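Local coordinates for arginine decarboxylase, A207R protein (Paramecium bursaria Chlorella virus 1, PDB 2NVA) that probably decarboxylates arginine to agmatine with pyridoxal 5'-phosphate as cofactor, as a dimeric member of the eukaryotic ornithine decarboxylase-like, TIM-barrel family, at residues Ser70-Lys75 with Asp98-Ala102; Asp108-Asp113 with Cys128-Arg133; Ala258-Leu264 with Pro348-Ala352; Tyr278-Phe282 with Pro337-Ile341; Ser298-Pro302 with Val329-Asn333. All coordinates share one frame; numbering follows the deposited sequence.

Interaction 1 of 5, residues Ser70-Lys75 with Asp98-Ala102; sequences SSSEIK and DLIFA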
# COMPACT_ATOMS: atom_id res chain seq x y z
N SER A 70 -10.52 14.97 0.41
CA SER A 70 -10.30 15.22 -1.01
C SER A 70 -11.63 15.43 -1.72
O SER A 70 -12.70 15.17 -1.14
CB SER A 70 -9.56 14.03 -1.64
OG SER A 70 -10.32 12.83 -1.49
N SER A 71 -11.58 15.87 -2.98
CA SER A 71 -12.80 16.00 -3.79
C SER A 71 -13.49 14.65 -4.01
O SER A 71 -14.71 14.57 -4.04
CB SER A 71 -12.50 16.66 -5.13
OG SER A 71 -11.56 15.89 -5.87
N SER A 72 -12.70 13.58 -4.15
CA SER A 72 -13.27 12.23 -4.31
C SER A 72 -14.13 11.82 -3.11
O SER A 72 -15.19 11.23 -3.28
CB SER A 72 -12.16 11.20 -4.55
OG SER A 72 -12.72 9.89 -4.63
N GLU A 73 -13.66 12.13 -1.90
CA GLU A 73 -14.43 11.81 -0.69
C GLU A 73 -15.67 12.69 -0.55
O GLU A 73 -16.72 12.23 -0.12
CB GLU A 73 -13.55 11.92 0.56
CG GLU A 73 -12.47 10.85 0.58
CD GLU A 73 -11.72 10.75 1.91
OE1 GLU A 73 -11.04 9.72 2.11
OE2 GLU A 73 -11.83 11.68 2.75
N ILE A 74 -15.54 13.96 -0.92
CA ILE A 74 -16.69 14.86 -0.96
C ILE A 74 -17.77 14.27 -1.88
O ILE A 74 -18.94 14.15 -1.49
CB ILE A 74 -16.28 16.29 -1.42
CG1 ILE A 74 -15.45 16.98 -0.33
CG2 ILE A 74 -17.52 17.14 -1.72
CD1 ILE A 74 -14.67 18.22 -0.82
N LYS A 75 -17.37 13.88 -3.09
CA LYS A 75 -18.30 13.26 -4.06
C LYS A 75 -19.00 12.03 -3.48
O LYS A 75 -20.21 11.85 -3.67
CB LYS A 75 -17.55 12.86 -5.33
CG LYS A 75 -17.08 14.04 -6.16
CD LYS A 75 -16.23 13.60 -7.36
CE LYS A 75 -15.53 14.83 -7.98
NZ LYS A 75 -14.98 14.51 -9.34
N ASP A 98 -9.70 21.15 -6.28
CA ASP A 98 -10.56 20.62 -5.22
C ASP A 98 -11.26 21.74 -4.46
O ASP A 98 -12.41 21.58 -4.02
CB ASP A 98 -9.76 19.71 -4.25
CG ASP A 98 -9.56 18.30 -4.79
OD1 ASP A 98 -9.89 18.06 -5.98
OD2 ASP A 98 -9.07 17.42 -4.03
N LEU A 99 -10.58 22.88 -4.33
CA LEU A 99 -11.16 24.05 -3.67
C LEU A 99 -12.30 24.65 -4.48
O LEU A 99 -13.34 25.00 -3.94
CB LEU A 99 -10.09 25.12 -3.39
CG LEU A 99 -9.26 24.82 -2.13
CD1 LEU A 99 -8.10 25.82 -2.00
CD2 LEU A 99 -10.11 24.80 -0.85
N ILE A 100 -12.09 24.75 -5.79
CA ILE A 100 -13.12 25.24 -6.72
C ILE A 100 -14.34 24.32 -6.68
O ILE A 100 -15.47 24.80 -6.62
CB ILE A 100 -12.58 25.37 -8.16
CG1 ILE A 100 -11.46 26.42 -8.20
CG2 ILE A 100 -13.71 25.75 -9.14
CD1 ILE A 100 -10.59 26.35 -9.45
N PHE A 101 -14.09 23.01 -6.69
CA PHE A 101 -15.14 22.01 -6.56
C PHE A 101 -15.90 22.14 -5.23
O PHE A 101 -17.14 22.14 -5.22
CB PHE A 101 -14.56 20.60 -6.72
CG PHE A 101 -15.58 19.50 -6.54
CD1 PHE A 101 -16.48 19.19 -7.57
CD2 PHE A 101 -15.63 18.76 -5.36
CE1 PHE A 101 -17.43 18.18 -7.40
CE2 PHE A 101 -16.57 17.75 -5.18
CZ PHE A 101 -17.47 17.45 -6.21
N ALA A 102 -15.17 22.24 -4.12
CA ALA A 102 -15.78 22.44 -2.80
C ALA A 102 -16.67 23.68 -2.77
O ALA A 102 -17.80 23.63 -2.26
CB ALA A 102 -14.71 22.53 -1.72
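Two hydrogen bonds tie Ser-71, at the start of helix 71-80, to the carboxylate of Asp-98 on helix 96-105. The hydroxyl OG of Ser-71 donates to OD1 of Asp-98 over 2.7 Å, and the backbone N of Ser-71 reaches OD2 of Asp-98 over 3.1 Å. Each oxygen is met from above the carboxylate plane, the amide standing 74° out of it, so the serine lies over the flat of the group. With chi1 at 60°, OG of Ser-71 sits between its own N and carbonyl carbon, close enough to its amide for both to grip one carboxylate. An acid facing the first turn of a helix should also be stabilised by the helix dipole. One residue earlier, Ser-70 is the N-cap and accepts a weak bond from Glu-73 N, while its OG also bonds to Asn-362 O of the second subunit.

Beyond the polar pair, the ring of Phe-101 wedges between the helices. CE of Lys-75 lies over one face, 4.1 Å from the centroid in a CH-pi contact, and CG of Lys-75 comes to 3.4 Å from CZ of Phe-101. Ile-74 and Phe-101 reach past one another from their two helices, CG2 of Ile-74 coming to 3.6 Å from CE2 of Phe-101. Segments 71-75 and 98-102 run 25° from parallel, on the outside of the barrel, and Phe-89 of strand 87-89 underlies Ile-74, Asp-98 and Ala-102.

Interaction 2 of 5, residues Asp108-Asp113 with Cys128-Arg133; sequences DIATFD and CKMILR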
# COMPACT_ATOMS: atom_id res chain seq x y z
N ASP A 108 -17.87 24.48 2.56
CA ASP A 108 -17.33 25.81 2.83
C ASP A 108 -16.82 25.96 4.26
O ASP A 108 -16.87 27.04 4.85
CB ASP A 108 -18.38 26.89 2.50
CG ASP A 108 -19.67 26.71 3.27
OD1 ASP A 108 -19.73 25.80 4.13
OD2 ASP A 108 -20.64 27.48 3.00
N ILE A 109 -16.36 24.84 4.82
CA ILE A 109 -15.61 24.84 6.07
C ILE A 109 -14.37 23.99 5.80
O ILE A 109 -14.52 22.86 5.33
CB ILE A 109 -16.39 24.23 7.24
CG1 ILE A 109 -17.74 24.93 7.42
CG2 ILE A 109 -15.55 24.32 8.52
CD1 ILE A 109 -18.62 24.29 8.47
N ALA A 110 -13.19 24.54 6.06
CA ALA A 110 -11.92 23.82 5.80
C ALA A 110 -10.83 24.23 6.77
O ALA A 110 -10.96 25.24 7.47
CB ALA A 110 -11.45 24.05 4.35
N THR A 111 -9.77 23.43 6.82
CA THR A 111 -8.64 23.69 7.71
C THR A 111 -7.45 24.27 6.93
O THR A 111 -7.38 24.17 5.70
CB THR A 111 -8.19 22.42 8.47
OG1 THR A 111 -7.89 21.38 7.54
CG2 THR A 111 -9.31 21.93 9.42
N PHE A 112 -6.53 24.91 7.67
CA PHE A 112 -5.26 25.38 7.09
C PHE A 112 -4.19 25.42 8.16
O PHE A 112 -4.49 25.42 9.37
CB PHE A 112 -5.42 26.78 6.46
CG PHE A 112 -5.56 27.89 7.47
CD1 PHE A 112 -4.50 28.75 7.75
CD2 PHE A 112 -6.77 28.06 8.15
CE1 PHE A 112 -4.63 29.78 8.68
CE2 PHE A 112 -6.90 29.09 9.10
CZ PHE A 112 -5.83 29.95 9.36
N ASP A 113 -2.94 25.45 7.71
CA ASP A 113 -1.79 25.62 8.61
C ASP A 113 -0.64 26.40 7.95
O ASP A 113 0.48 26.39 8.47
CB ASP A 113 -1.31 24.27 9.17
CG ASP A 113 -0.82 23.29 8.07
OD1 ASP A 113 -0.43 23.74 6.95
OD2 ASP A 113 -0.82 22.07 8.35
N CYS A 128 -14.88 30.63 2.16
CA CYS A 128 -14.75 29.41 2.94
C CYS A 128 -14.44 29.78 4.39
O CYS A 128 -13.58 30.64 4.65
CB CYS A 128 -13.64 28.54 2.35
SG CYS A 128 -13.56 26.88 3.06
N LYS A 129 -15.16 29.18 5.33
CA LYS A 129 -14.89 29.42 6.74
C LYS A 129 -13.73 28.54 7.17
O LYS A 129 -13.77 27.33 6.99
CB LYS A 129 -16.13 29.14 7.58
CG LYS A 129 -17.35 29.96 7.12
CD LYS A 129 -18.51 29.85 8.10
CE LYS A 129 -19.82 30.39 7.49
NZ LYS A 129 -19.70 31.84 7.09
N MET A 130 -12.70 29.17 7.74
CA MET A 130 -11.43 28.49 7.98
C MET A 130 -11.19 28.11 9.43
O MET A 130 -11.53 28.86 10.34
CB MET A 130 -10.26 29.33 7.45
CG MET A 130 -10.32 29.61 5.95
SD MET A 130 -10.55 28.14 4.90
CE MET A 130 -8.97 27.31 5.14
N ILE A 131 -10.59 26.93 9.61
CA ILE A 131 -10.22 26.44 10.93
C ILE A 131 -8.71 26.28 10.96
O ILE A 131 -8.14 25.55 10.16
CB ILE A 131 -10.93 25.09 11.27
CG1 ILE A 131 -12.45 25.29 11.38
CG2 ILE A 131 -10.39 24.50 12.55
CD1 ILE A 131 -13.25 23.98 11.45
N LEU A 132 -8.06 26.98 11.89
CA LEU A 132 -6.61 26.87 11.98
C LEU A 132 -6.24 25.59 12.72
O LEU A 132 -6.62 25.40 13.87
CB LEU A 132 -6.01 28.10 12.68
CG LEU A 132 -4.51 28.01 13.03
CD1 LEU A 132 -3.62 27.93 11.78
CD2 LEU A 132 -4.09 29.18 13.93
N ARG A 133 -5.49 24.72 12.04
CA ARG A 133 -4.98 23.51 12.67
C ARG A 133 -3.64 23.80 13.34
O ARG A 133 -2.71 24.27 12.69
CB ARG A 133 -4.83 22.37 11.66
CG ARG A 133 -4.32 21.09 12.30
CD ARG A 133 -4.41 19.92 11.35
NE ARG A 133 -3.70 18.76 11.86
CZ ARG A 133 -3.63 17.60 11.21
NH1 ARG A 133 -4.21 17.46 10.02
NH2 ARG A 133 -2.96 16.57 11.74
O HOH W 1 -6.88 19.07 9.09
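Strands 109-112 and 129-133 run parallel, 4.5 Å apart at closest approach and twisted by -32°, and five backbone hydrogen bonds join them, from Lys-129 N to Asp-108 O at one end to Arg-133 N to Phe-112 O at the other. On one face of the sheet the ring of Phe-112 folds back across its neighbour. A chi1 of 72° places CG between the backbone N and the carbonyl carbon, which brings the ring over Leu-132. There CD1 of Leu-132 lies over one ring face, 4.1 Å from the centroid and offset toward the rim. CE2 of Phe-112 meets CB of Met-130 at 3.8 Å. The thioether of Met-130 is bent at both chi2 and chi3, curling its CE back to 4.2 Å from Ala-110 CB, which also touches SG of Cys-128 at 3.8 Å. Helix 115-124 covers this face through Leu-118 and Ile-121, completing a beta-alpha-beta unit of the barrel.

On the other face, CG2 of Ile-109 packs against CD1 of Ile-131 at 3.7 Å. Farther along, a water links OG1 of Thr-111, 3.0 Å away, to NH1 of Arg-133. The extended arginine touches the bound cofactor-agmatine adduct and His-176, whereas Asp-113 turns to Gly-150 N and to Arg-272 of the second subunit. Apolar packing thus occurs on both faces of the strand pair, and polar groups gather at its C-terminal end, toward the active site and the dimer interface.

Interaction 3 of 5, residues Ala258-Leu264 with Pro348-Ala352; sequences AEHYSVL and PSWGA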
# COMPACT_ATOMS: atom_id res chain seq x y z
N ALA A 258 -15.23 2.95 12.84
CA ALA A 258 -14.91 1.99 11.77
C ALA A 258 -14.29 0.69 12.28
O ALA A 258 -14.49 -0.37 11.68
CB ALA A 258 -14.01 2.64 10.71
N GLU A 259 -13.53 0.75 13.38
CA GLU A 259 -12.78 -0.45 13.81
C GLU A 259 -13.66 -1.71 13.91
O GLU A 259 -13.36 -2.73 13.29
CB GLU A 259 -12.05 -0.21 15.13
CG GLU A 259 -11.28 -1.45 15.64
CD GLU A 259 -10.46 -1.19 16.90
OE1 GLU A 259 -10.37 -0.03 17.35
OE2 GLU A 259 -9.89 -2.17 17.45
N HIS A 260 -14.75 -1.61 14.67
CA HIS A 260 -15.56 -2.79 15.00
C HIS A 260 -16.64 -3.07 13.97
O HIS A 260 -17.43 -4.01 14.13
CB HIS A 260 -16.18 -2.62 16.39
CG HIS A 260 -15.17 -2.35 17.46
ND1 HIS A 260 -14.16 -3.24 17.77
CD2 HIS A 260 -15.01 -1.29 18.30
CE1 HIS A 260 -13.41 -2.74 18.74
NE2 HIS A 260 -13.92 -1.56 19.08
N TYR A 261 -16.69 -2.25 12.93
CA TYR A 261 -17.71 -2.39 11.90
C TYR A 261 -17.65 -3.74 11.17
O TYR A 261 -18.69 -4.29 10.78
CB TYR A 261 -17.56 -1.25 10.90
CG TYR A 261 -18.52 -1.28 9.71
CD1 TYR A 261 -19.91 -1.40 9.89
CD2 TYR A 261 -18.05 -1.12 8.40
CE1 TYR A 261 -20.78 -1.40 8.80
CE2 TYR A 261 -18.89 -1.12 7.31
CZ TYR A 261 -20.26 -1.25 7.51
OH TYR A 261 -21.11 -1.24 6.42
N SER A 262 -16.43 -4.24 10.96
CA SER A 262 -16.20 -5.40 10.11
C SER A 262 -15.29 -6.43 10.76
O SER A 262 -14.46 -6.08 11.60
CB SER A 262 -15.58 -4.98 8.78
OG SER A 262 -16.39 -4.02 8.11
N VAL A 263 -15.45 -7.69 10.36
CA VAL A 263 -14.41 -8.71 10.54
C VAL A 263 -13.94 -9.09 9.15
O VAL A 263 -14.67 -8.89 8.18
CB VAL A 263 -14.91 -9.95 11.34
CG1 VAL A 263 -15.44 -9.54 12.73
CG2 VAL A 263 -15.99 -10.72 10.56
N LEU A 264 -12.73 -9.62 9.03
CA LEU A 264 -12.21 -10.05 7.72
C LEU A 264 -11.93 -11.55 7.75
O LEU A 264 -11.10 -12.00 8.50
CB LEU A 264 -10.95 -9.27 7.34
CG LEU A 264 -10.27 -9.63 6.01
CD1 LEU A 264 -11.24 -9.62 4.82
CD2 LEU A 264 -9.11 -8.64 5.75
N PRO A 348 -11.08 -10.34 13.99
CA PRO A 348 -12.06 -9.43 14.58
C PRO A 348 -11.66 -7.96 14.42
O PRO A 348 -10.49 -7.68 14.29
CB PRO A 348 -12.06 -9.81 16.07
CG PRO A 348 -11.39 -11.16 16.14
CD PRO A 348 -10.41 -11.19 15.00
N SER A 349 -12.65 -7.07 14.46
CA SER A 349 -12.41 -5.61 14.53
C SER A 349 -11.47 -5.15 13.42
O SER A 349 -10.45 -4.51 13.67
CB SER A 349 -11.91 -5.20 15.92
OG SER A 349 -12.87 -5.58 16.93
N TRP A 350 -11.85 -5.48 12.19
CA TRP A 350 -10.98 -5.24 11.05
C TRP A 350 -11.60 -4.22 10.07
O TRP A 350 -11.58 -4.43 8.85
CB TRP A 350 -10.61 -6.56 10.34
CG TRP A 350 -9.22 -6.49 9.80
CD1 TRP A 350 -8.83 -6.38 8.50
CD2 TRP A 350 -8.03 -6.46 10.58
NE1 TRP A 350 -7.45 -6.30 8.42
CE2 TRP A 350 -6.94 -6.35 9.69
CE3 TRP A 350 -7.77 -6.52 11.97
CZ2 TRP A 350 -5.60 -6.27 10.13
CZ3 TRP A 350 -6.44 -6.47 12.41
CH2 TRP A 350 -5.38 -6.35 11.49
N GLY A 351 -12.14 -3.13 10.62
CA GLY A 351 -12.82 -2.14 9.80
C GLY A 351 -12.11 -0.80 9.63
O GLY A 351 -12.55 0.01 8.83
N ALA A 352 -11.01 -0.58 10.36
CA ALA A 352 -10.34 0.73 10.35
C ALA A 352 -9.00 0.67 9.61
O ALA A 352 -8.10 -0.04 10.04
CB ALA A 352 -10.14 1.22 11.76
O HOH W 2 -8.53 -4.11 15.77
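The loop 348-352 lies in the bend between Ala-258 and Ser-262, held by two backbone bonds: Trp-350 N donates to Ser-262 O over 2.7 Å, and Gly-351 N to Glu-259 O over 3.0 Å. Close packing accompanies them, for Gly-351 CA comes to 3.1 Å from Ala-258 O in a CA-H...O contact.

Among the side chains, OG of Ser-349 meets ND1 of His-260 at 2.8 Å, near the imidazole plane and at the ring's edge. The opposite nitrogen, NE2, is held by Ala-219 O, so both ring nitrogens are engaged and the rotation of the ring is fixed. Glu-259 lays its CG over one face of the same imidazole, and its OE2 is bridged by a water to Ser-349 O. Farther along, CD2 of Leu-264 touches CD1 of Trp-350 at 3.6 Å, while the indole NE1 bonds to Gly-289 O. Ala-352 CB packs 3.7 Å from Glu-259 CA.

Both segments lead to residues that bind pyridoxal 5'-phosphate: Arg-255 lies just before Ala-258, and Tyr-353 follows Ala-352. The contact thus joins the cofactor-binding TIM-barrel domain to the beta domain, an arrangement in keeping with the two-domain fold of this decarboxylase family.

Interaction 4 of 5, residues Tyr278-Phe282 with Pro337-Ile341; sequences YEYFF and PELHI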
# COMPACT_ATOMS: atom_id res chain seq x y z
N TYR A 278 4.86 -24.15 11.94
CA TYR A 278 3.74 -24.29 11.01
C TYR A 278 3.51 -23.00 10.26
O TYR A 278 3.03 -22.02 10.83
CB TYR A 278 2.48 -24.71 11.75
CG TYR A 278 2.59 -26.10 12.34
CD1 TYR A 278 1.86 -27.16 11.81
CD2 TYR A 278 3.45 -26.36 13.41
CE1 TYR A 278 1.97 -28.45 12.34
CE2 TYR A 278 3.58 -27.65 13.95
CZ TYR A 278 2.84 -28.69 13.41
OH TYR A 278 2.94 -29.96 13.94
N GLU A 279 3.83 -23.01 8.96
CA GLU A 279 3.74 -21.82 8.14
C GLU A 279 2.53 -21.89 7.22
O GLU A 279 2.34 -22.88 6.52
CB GLU A 279 5.03 -21.65 7.32
CG GLU A 279 6.31 -21.57 8.17
CD GLU A 279 7.60 -21.77 7.37
OE1 GLU A 279 7.58 -22.49 6.36
OE2 GLU A 279 8.64 -21.24 7.80
N TYR A 280 1.71 -20.84 7.23
CA TYR A 280 0.48 -20.82 6.45
C TYR A 280 0.44 -19.61 5.54
O TYR A 280 0.93 -18.54 5.90
CB TYR A 280 -0.74 -20.76 7.36
CG TYR A 280 -0.77 -21.88 8.37
CD1 TYR A 280 -1.11 -23.19 7.99
CD2 TYR A 280 -0.46 -21.64 9.71
CE1 TYR A 280 -1.13 -24.22 8.93
CE2 TYR A 280 -0.48 -22.66 10.65
CZ TYR A 280 -0.82 -23.95 10.26
OH TYR A 280 -0.85 -24.95 11.20
N PHE A 281 -0.15 -19.80 4.36
CA PHE A 281 -0.34 -18.71 3.42
C PHE A 281 -1.83 -18.51 3.24
O PHE A 281 -2.56 -19.48 3.07
CB PHE A 281 0.33 -19.03 2.09
CG PHE A 281 1.82 -18.95 2.16
CD1 PHE A 281 2.49 -17.88 1.60
CD2 PHE A 281 2.54 -19.92 2.84
CE1 PHE A 281 3.90 -17.80 1.68
CE2 PHE A 281 3.94 -19.85 2.94
CZ PHE A 281 4.61 -18.79 2.37
N PHE A 282 -2.26 -17.25 3.30
CA PHE A 282 -3.68 -16.88 3.22
C PHE A 282 -4.01 -16.17 1.93
O PHE A 282 -3.12 -15.62 1.29
CB PHE A 282 -4.05 -15.98 4.40
CG PHE A 282 -4.00 -16.70 5.72
CD1 PHE A 282 -5.16 -17.28 6.26
CD2 PHE A 282 -2.78 -16.84 6.41
CE1 PHE A 282 -5.12 -17.96 7.47
CE2 PHE A 282 -2.73 -17.54 7.61
CZ PHE A 282 -3.90 -18.09 8.15
N PRO A 337 -4.23 -23.72 17.12
CA PRO A 337 -4.47 -25.10 16.73
C PRO A 337 -3.92 -25.29 15.32
O PRO A 337 -3.89 -24.33 14.53
CB PRO A 337 -6.01 -25.20 16.72
CG PRO A 337 -6.46 -24.15 17.69
CD PRO A 337 -5.49 -23.02 17.48
N GLU A 338 -3.47 -26.50 14.99
CA GLU A 338 -3.01 -26.78 13.64
C GLU A 338 -4.10 -26.44 12.61
O GLU A 338 -5.27 -26.79 12.80
CB GLU A 338 -2.57 -28.24 13.48
CG GLU A 338 -1.95 -28.48 12.11
CD GLU A 338 -1.36 -29.87 11.95
OE1 GLU A 338 -1.36 -30.66 12.93
OE2 GLU A 338 -0.89 -30.17 10.83
N LEU A 339 -3.72 -25.75 11.54
CA LEU A 339 -4.66 -25.41 10.48
C LEU A 339 -4.38 -26.27 9.24
O LEU A 339 -3.30 -26.86 9.12
CB LEU A 339 -4.53 -23.93 10.11
CG LEU A 339 -4.65 -22.89 11.23
CD1 LEU A 339 -4.30 -21.50 10.70
CD2 LEU A 339 -6.04 -22.90 11.80
N HIS A 340 -5.35 -26.33 8.33
CA HIS A 340 -5.23 -27.12 7.11
C HIS A 340 -5.65 -26.29 5.90
O HIS A 340 -6.49 -25.39 6.03
CB HIS A 340 -6.08 -28.38 7.22
CG HIS A 340 -5.65 -29.25 8.36
ND1 HIS A 340 -6.30 -29.27 9.57
CD2 HIS A 340 -4.58 -30.06 8.49
CE1 HIS A 340 -5.67 -30.09 10.39
NE2 HIS A 340 -4.63 -30.59 9.76
N ILE A 341 -5.06 -26.59 4.74
CA ILE A 341 -5.48 -25.91 3.52
C ILE A 341 -6.99 -26.04 3.37
O ILE A 341 -7.53 -27.14 3.45
CB ILE A 341 -4.71 -26.42 2.28
CG1 ILE A 341 -3.22 -26.05 2.41
CG2 ILE A 341 -5.31 -25.86 1.00
CD1 ILE A 341 -2.31 -26.66 1.33
O HOH W 3 -1.55 -23.67 13.54
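In the beta domain, strand 277-282 presents a row of aromatic side chains to the loop that leads from strand 331-337 to strand 344-347, and Tyr-280 and Leu-339 carry most of the meeting. The phenol oxygen OH of Tyr-280 accepts a hydrogen bond from the backbone N of Leu-339, 3.0 Å long and almost straight at 176°. From the same residue, CB of Leu-339 stands over one face of the Tyr-280 ring, 4.0 Å from its centroid, in a CH-pi contact. Grip on the hydroxyl and cover over the face together limit how far the ring can turn. A water 2.8 Å from Tyr-280 OH also donates to Pro-337 O, giving the phenol a second polar partner.

The tyrosine projects from a strand that lies between strands 262-274 and 314-320, so its side chain, and no backbone-to-backbone bond, joins 278-282 to 337-341. On one side, CE1 of Tyr-278 comes to 3.6 Å from CD of Glu-338, the ring and carboxylate planes 65° apart. Glu-338 reaches there on a fully extended chain, CG anti to its N at chi1 -174°, and its OE2 forms a salt bridge with Lys-271. Toward the other end, CZ of Phe-282 touches CD1 of Leu-339 at 4.3 Å.

Interaction 5 of 5, residues Ser298-Pro302 with Val329-Asn333; sequences SVPTP and VINHN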
# COMPACT_ATOMS: atom_id res chain seq x y z
N SER A 298 0.35 -3.63 13.81
CA SER A 298 -0.66 -4.59 14.24
C SER A 298 -0.09 -6.00 14.28
O SER A 298 0.64 -6.42 13.39
CB SER A 298 -1.86 -4.54 13.29
OG SER A 298 -2.78 -5.57 13.59
N VAL A 299 -0.42 -6.74 15.34
CA VAL A 299 -0.06 -8.15 15.46
C VAL A 299 -1.36 -8.90 15.74
O VAL A 299 -1.70 -9.19 16.91
CB VAL A 299 0.99 -8.37 16.58
CG1 VAL A 299 1.40 -9.85 16.65
CG2 VAL A 299 2.23 -7.50 16.33
N PRO A 300 -2.13 -9.18 14.69
CA PRO A 300 -3.48 -9.69 14.89
C PRO A 300 -3.54 -11.21 15.02
O PRO A 300 -2.79 -11.91 14.35
CB PRO A 300 -4.21 -9.24 13.63
CG PRO A 300 -3.14 -9.22 12.55
CD PRO A 300 -1.80 -9.01 13.25
N THR A 301 -4.42 -11.70 15.90
CA THR A 301 -4.65 -13.14 16.06
C THR A 301 -6.02 -13.50 15.44
O THR A 301 -7.04 -12.87 15.77
CB THR A 301 -4.63 -13.55 17.55
OG1 THR A 301 -3.36 -13.19 18.14
CG2 THR A 301 -4.86 -15.06 17.73
N PRO A 302 -6.05 -14.51 14.55
CA PRO A 302 -7.31 -14.93 13.95
C PRO A 302 -8.14 -15.83 14.87
O PRO A 302 -7.61 -16.45 15.80
CB PRO A 302 -6.86 -15.72 12.74
CG PRO A 302 -5.57 -16.35 13.17
CD PRO A 302 -4.91 -15.30 14.03
N VAL A 329 4.00 -10.39 5.79
CA VAL A 329 3.79 -11.37 6.82
C VAL A 329 2.69 -10.80 7.71
O VAL A 329 2.85 -9.71 8.28
CB VAL A 329 5.09 -11.60 7.66
CG1 VAL A 329 4.90 -12.74 8.65
CG2 VAL A 329 6.28 -11.86 6.74
N ILE A 330 1.59 -11.53 7.83
CA ILE A 330 0.44 -11.08 8.63
C ILE A 330 0.74 -11.16 10.12
O ILE A 330 0.45 -10.23 10.88
CB ILE A 330 -0.87 -11.88 8.28
CG1 ILE A 330 -1.25 -11.74 6.78
CG2 ILE A 330 -2.03 -11.49 9.21
CD1 ILE A 330 -0.98 -10.34 6.26
N ASN A 331 1.34 -12.27 10.54
CA ASN A 331 1.75 -12.47 11.93
C ASN A 331 2.97 -13.39 12.00
O ASN A 331 2.91 -14.54 11.56
CB ASN A 331 0.58 -13.05 12.76
CG ASN A 331 0.83 -12.98 14.26
OD1 ASN A 331 1.95 -13.17 14.74
ND2 ASN A 331 -0.23 -12.73 15.02
N HIS A 332 4.10 -12.86 12.49
CA HIS A 332 5.37 -13.62 12.48
C HIS A 332 5.37 -14.84 13.39
O HIS A 332 6.04 -15.83 13.09
CB HIS A 332 6.56 -12.72 12.86
CG HIS A 332 7.04 -11.86 11.73
ND1 HIS A 332 6.42 -10.69 11.38
CD2 HIS A 332 8.07 -12.02 10.86
CE1 HIS A 332 7.04 -10.15 10.35
NE2 HIS A 332 8.04 -10.94 10.01
N ASN A 333 4.63 -14.75 14.49
CA ASN A 333 4.59 -15.83 15.48
C ASN A 333 3.32 -15.80 16.27
O ASN A 333 3.07 -14.85 17.00
CB ASN A 333 5.72 -15.66 16.49
CG ASN A 333 7.06 -15.97 15.92
OD1 ASN A 333 7.40 -17.15 15.69
ND2 ASN A 333 7.86 -14.93 15.69
O HOH W 4 2.06 -8.85 12.78
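Asn-331 directs its amide at the loop 298-302, and ND2 donates to Pro-300 O over 2.8 Å at an N-H...O angle of 159°. The acceptor lies in the plane of the amide, only 8° out of it, whereas seen from Pro-300 the nitrogen stands well above the carbonyl plane. CG of Asn-331 is anti to the backbone N (chi1 -167°), a setting that carries the amide across to the proline. The other end of the amide turns back on its own chain: OD1 accepts from Asn-333 N over 3.1 Å, making an Asx turn. With a bond at each end, the amide is fixed against flipping.

Val-299 crosses the asparagine at about a right angle, its CG1 3.7 Å from Asn-331 ND2. Pro-300 is likewise set crosswise to Ile-330. Here CD of the Pro-300 ring approaches Ile-330 O at 3.5 Å, and CG lies 4.2 Å from Ile-330 CG2. The same Ile-330 carbonyl receives a hydrogen from a water, 2.8 Å away, that also donates to Ser-298 O.

Ile-330 and Asn-331 form a classic beta bulge opposite Leu-319 of strand 314-320. The loop, running from helix 292-295 to strand 303-304, packs its Pro-300 on Phe-347 of strand 344-347 and on Trp-350.

How the interactions relate
From the N terminus, interaction 1 closes a short loop between two successive barrel helices. Interaction 2 follows in series, since helix 96-105 leads directly into strand 109-112, and closes the next beta-alpha-beta unit; their centres are about 14 Å apart. Interaction 3 then spans a long excursion from 258-264 to 348-352, linking the end of the barrel to the beta domain. Within its loop nests interaction 4, which ties strand 277-282 to the loop after strand 331-337, and within that nests interaction 5. Interactions 3 and 5 touch directly where Trp-350 packs on Ser-298 and Pro-300. Interactions 1 and 4 both reach the second subunit, from opposite sides of the chain's centre.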